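Local coordinates for protein putative glycoside hydrolase (Bacteroides ovatus, PDB 4ONZ) that is of unknown function but is a putative glycoside hydrolase that probably adopts a five-bladed beta-propeller fold, at residues A[311-322]-A[338-346]. Sequence-based numbering, arbitrary orientation. Where two conformers were deposited one is given.
Sequences FEKSGQYKDGTV and YGCADSQVA
Tyr338 OH donates a hydrogen bond to Glu312 OE2 at 2.7 Å; Glu312 OE2 receives it with its anti lone pair, the one turned away from OE1. Carboxylate and phenol planes stand 64° apart, and Glu312 gets there with CG anti to its carbonyl carbon (chi1 -61°) and the chain extended beyond. Arg20 forms a salt bridge with the same OE2, while OE1 accepts hydrogen bonds from the backbone N of Glu308 and of Ala309, so both oxygens of this buried acid are held. A second bond, nearly straight, runs from Ala341 N to Thr321 O at 3.0 Å. One water joins Ser314 OG to Ala341 O, donating to the latter, and Tyr317 OH comes within 2.7 Å of Asp342 OD2, ring and carboxylate planes 81° apart. Here the chain of 311-322 runs into edge strand 322-330, which with 333-340 and 344-350 forms the antiparallel sheet of what is probably one propeller blade; strand 344-350 pairs further with Val27 and Ile28. Val322 and Cys340 form a non-hydrogen-bonded pair, and Ser343 and Gln344 both face Cys340 in a classic bulge. Apolar contacts surround Tyr338. Val322 CG1 lies 3.7 Å from Tyr338 CE2, and Ala346 CB sits over one face of the Tyr338 ring, near its rim. Phe311 presents its ring edge to Tyr338 OH and Cys340 SG, its CE1 also meeting Ala346 CB at 3.5 Å. The methyl of Ala341 packs against Glu312 O at 3.6 Å, and Thr321 CG2 lies over one face of the Tyr317 ring, toward its rim, while Thr321 OG1 is hydrogen-bonded to Tyr281 N.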
loop_
_atom_site.group_PDB
_atom_site.type_symbol
_atom_site.label_atom_id
_atom_site.label_comp_id
_atom_site.label_asym_id
_atom_site.label_seq_id
_atom_site.Cartn_x
_atom_site.Cartn_y
_atom_site.Cartn_z
ATOM N N PHE A 311 -21.043 -1.510 0.581
ATOM C CA PHE A 311 -20.122 -0.444 0.159
ATOM C C PHE A 311 -18.855 -0.964 -0.538
ATOM O O PHE A 311 -18.111 -0.194 -1.129
ATOM C CB PHE A 311 -19.756 0.484 1.337
ATOM C CG PHE A 311 -18.978 -0.190 2.423
ATOM C CD1 PHE A 311 -17.593 -0.251 2.356
ATOM C CD2 PHE A 311 -19.622 -0.759 3.518
ATOM C CE1 PHE A 311 -16.865 -0.876 3.347
ATOM C CE2 PHE A 311 -18.892 -1.390 4.518
ATOM C CZ PHE A 311 -17.510 -1.447 4.430
ATOM N N GLU A 312 -18.626 -2.272 -0.489
ATOM C CA GLU A 312 -17.480 -2.880 -1.154
ATOM C C GLU A 312 -17.852 -3.413 -2.538
ATOM O O GLU A 312 -16.997 -3.960 -3.228
ATOM C CB GLU A 312 -16.941 -4.010 -0.278
ATOM C CG GLU A 312 -16.462 -3.501 1.078
ATOM C CD GLU A 312 -16.288 -4.572 2.137
ATOM O OE1 GLU A 312 -16.831 -5.683 1.989
ATOM O OE2 GLU A 312 -15.632 -4.286 3.160
ATOM N N LYS A 313 -19.119 -3.215 -2.924
ATOM C CA LYS A 313 -19.668 -3.703 -4.191
ATOM C C LYS A 313 -20.155 -2.549 -5.061
ATOM O O LYS A 313 -20.400 -1.451 -4.565
ATOM C CB LYS A 313 -20.854 -4.627 -3.915
ATOM C CG LYS A 313 -20.527 -5.848 -3.076
ATOM C CD LYS A 313 -21.784 -6.628 -2.718
ATOM C CE LYS A 313 -21.444 -7.936 -2.026
ATOM N NZ LYS A 313 -20.587 -7.710 -0.830
ATOM N N SER A 314 -20.304 -2.813 -6.357
ATOM C CA SER A 314 -20.794 -1.814 -7.313
ATOM C C SER A 314 -21.241 -2.499 -8.612
ATOM O O SER A 314 -21.237 -3.727 -8.712
ATOM C CB SER A 314 -19.701 -0.794 -7.637
ATOM O OG SER A 314 -18.748 -1.346 -8.527
ATOM N N GLY A 315 -21.615 -1.696 -9.608
ATOM C CA GLY A 315 -22.004 -2.219 -10.920
ATOM C C GLY A 315 -20.879 -2.997 -11.586
ATOM O O GLY A 315 -21.104 -4.057 -12.169
ATOM N N GLN A 316 -19.661 -2.475 -11.480
ATOM C CA GLN A 316 -18.485 -3.103 -12.068
ATOM C C GLN A 316 -17.995 -4.314 -11.254
ATOM O O GLN A 316 -17.414 -5.244 -11.817
ATOM C CB GLN A 316 -17.366 -2.060 -12.208
ATOM C CG GLN A 316 -16.093 -2.542 -12.904
ATOM C CD GLN A 316 -16.303 -2.952 -14.358
ATOM O OE1 GLN A 316 -17.265 -2.534 -15.010
ATOM N NE2 GLN A 316 -15.389 -3.765 -14.876
ATOM N N TYR A 317 -18.222 -4.292 -9.937
ATOM C CA TYR A 317 -17.805 -5.375 -9.036
ATOM C C TYR A 317 -18.991 -5.818 -8.191
ATOM O O TYR A 317 -19.068 -5.545 -6.980
ATOM C CB TYR A 317 -16.653 -4.908 -8.145
ATOM C CG TYR A 317 -15.433 -4.522 -8.935
ATOM C CD1 TYR A 317 -14.492 -5.479 -9.300
ATOM C CD2 TYR A 317 -15.224 -3.203 -9.337
ATOM C CE1 TYR A 317 -13.375 -5.136 -10.038
ATOM C CE2 TYR A 317 -14.108 -2.850 -10.073
ATOM C CZ TYR A 317 -13.187 -3.822 -10.420
ATOM O OH TYR A 317 -12.073 -3.485 -11.149
ATOM N N LYS A 318 -19.908 -6.512 -8.856
ATOM C CA LYS A 318 -21.161 -6.977 -8.267
ATOM C C LYS A 318 -20.992 -7.703 -6.943
ATOM O O LYS A 318 -21.753 -7.466 -6.005
ATOM C CB LYS A 318 -21.899 -7.884 -9.263
ATOM C CG LYS A 318 -22.391 -7.179 -10.519
ATOM C CD LYS A 318 -23.653 -6.368 -10.264
ATOM C CE LYS A 318 -24.027 -5.513 -11.469
ATOM N NZ LYS A 318 -24.077 -6.269 -12.750
ATOM N N ASP A 319 -20.003 -8.588 -6.871
ATOM C CA ASP A 319 -19.742 -9.352 -5.652
ATOM C C ASP A 319 -18.682 -8.678 -4.777
ATOM O O ASP A 319 -18.336 -9.184 -3.711
ATOM C CB ASP A 319 -19.321 -10.779 -6.005
ATOM C CG ASP A 319 -20.366 -11.514 -6.849
ATOM O OD1 ASP A 319 -21.527 -11.062 -6.906
ATOM O OD2 ASP A 319 -20.025 -12.556 -7.451
ATOM N N GLY A 320 -18.166 -7.539 -5.237
ATOM C CA GLY A 320 -17.215 -6.742 -4.465
ATOM C C GLY A 320 -15.741 -7.031 -4.636
ATOM O O GLY A 320 -15.348 -8.036 -5.225
ATOM N N THR A 321 -14.926 -6.118 -4.116
ATOM C CA THR A 321 -13.469 -6.246 -4.138
ATOM C C THR A 321 -12.871 -5.284 -3.104
ATOM O O THR A 321 -13.404 -4.190 -2.881
ATOM C CB THR A 321 -12.885 -6.016 -5.552
ATOM O OG1 THR A 321 -11.487 -6.326 -5.553
ATOM C CG2 THR A 321 -13.112 -4.578 -6.035
ATOM N N VAL A 322 -11.803 -5.721 -2.437
ATOM C CA VAL A 322 -11.140 -4.930 -1.401
ATOM C C VAL A 322 -9.627 -5.007 -1.596
ATOM O O VAL A 322 -9.100 -6.055 -1.981
ATOM C CB VAL A 322 -11.529 -5.364 0.037
ATOM C CG1 VAL A 322 -13.018 -5.189 0.244
ATOM C CG2 VAL A 322 -11.122 -6.799 0.338
ATOM N N TYR A 338 -8.434 0.485 3.331
ATOM C CA TYR A 338 -8.476 -0.237 2.068
ATOM C C TYR A 338 -9.358 0.414 1.046
ATOM O O TYR A 338 -10.269 1.180 1.391
ATOM C CB TYR A 338 -8.960 -1.666 2.317
ATOM C CG TYR A 338 -10.356 -1.842 2.934
ATOM C CD1 TYR A 338 -10.574 -1.711 4.319
ATOM C CD2 TYR A 338 -11.428 -2.246 2.151
ATOM C CE1 TYR A 338 -11.842 -1.915 4.870
ATOM C CE2 TYR A 338 -12.687 -2.449 2.692
ATOM C CZ TYR A 338 -12.895 -2.289 4.043
ATOM O OH TYR A 338 -14.168 -2.509 4.537
ATOM N N GLY A 339 -9.043 0.130 -0.215
ATOM C CA GLY A 339 -9.840 0.569 -1.325
ATOM C C GLY A 339 -10.987 -0.419 -1.393
ATOM O O GLY A 339 -10.777 -1.638 -1.281
ATOM N N CYS A 340 -12.198 0.105 -1.522
ATOM C CA CYS A 340 -13.378 -0.731 -1.625
ATOM C C CYS A 340 -14.050 -0.434 -2.963
ATOM O O CYS A 340 -14.247 0.730 -3.335
ATOM C CB CYS A 340 -14.306 -0.538 -0.402
ATOM S SG CYS A 340 -14.932 1.124 -0.128
ATOM N N ALA A 341 -14.321 -1.497 -3.722
ATOM C CA ALA A 341 -14.973 -1.399 -5.027
ATOM C C ALA A 341 -14.182 -0.586 -6.051
ATOM O O ALA A 341 -14.769 -0.016 -6.975
ATOM C CB ALA A 341 -16.380 -0.823 -4.858
ATOM N N ASP A 342 -12.858 -0.540 -5.903
ATOM C CA ASP A 342 -12.003 0.266 -6.778
ATOM C C ASP A 342 -12.439 1.724 -6.855
ATOM O O ASP A 342 -12.159 2.389 -7.852
ATOM C CB ASP A 342 -11.965 -0.311 -8.211
ATOM C CG ASP A 342 -10.728 -1.137 -8.499
ATOM O OD1 ASP A 342 -9.726 -1.049 -7.759
ATOM O OD2 ASP A 342 -10.752 -1.854 -9.515
ATOM N N SER A 343 -13.092 2.244 -5.812
ATOM C CA SER A 343 -13.606 3.601 -5.893
ATOM C C SER A 343 -13.634 4.429 -4.618
ATOM O O SER A 343 -13.617 5.648 -4.701
ATOM C CB SER A 343 -15.017 3.577 -6.478
ATOM O OG SER A 343 -15.887 2.867 -5.631
ATOM N N GLN A 344 -13.688 3.791 -3.455
ATOM C CA GLN A 344 -13.756 4.530 -2.192
ATOM C C GLN A 344 -12.739 4.019 -1.171
ATOM O O GLN A 344 -12.048 3.034 -1.423
ATOM C CB GLN A 344 -15.182 4.428 -1.650
ATOM C CG GLN A 344 -16.210 5.127 -2.533
ATOM C CD GLN A 344 -17.618 4.606 -2.315
ATOM O OE1 GLN A 344 -17.832 3.394 -2.189
ATOM N NE2 GLN A 344 -18.589 5.512 -2.285
ATOM N N VAL A 345 -12.614 4.716 -0.040
ATOM C CA VAL A 345 -11.740 4.254 1.041
ATOM C C VAL A 345 -12.602 3.826 2.217
ATOM O O VAL A 345 -13.558 4.519 2.592
ATOM C CB VAL A 345 -10.739 5.318 1.518
ATOM C CG1 VAL A 345 -9.945 4.820 2.729
ATOM C CG2 VAL A 345 -9.786 5.718 0.396
ATOM N N ALA A 346 -12.270 2.667 2.779
ATOM C CA ALA A 346 -12.968 2.138 3.943
ATOM C C ALA A 346 -11.976 1.766 5.033
ATOM O O ALA A 346 -10.764 1.650 4.789
ATOM C CB ALA A 346 -13.827 0.942 3.567
HETATM O O HOH W 1 -16.768 0.265 -8.862
#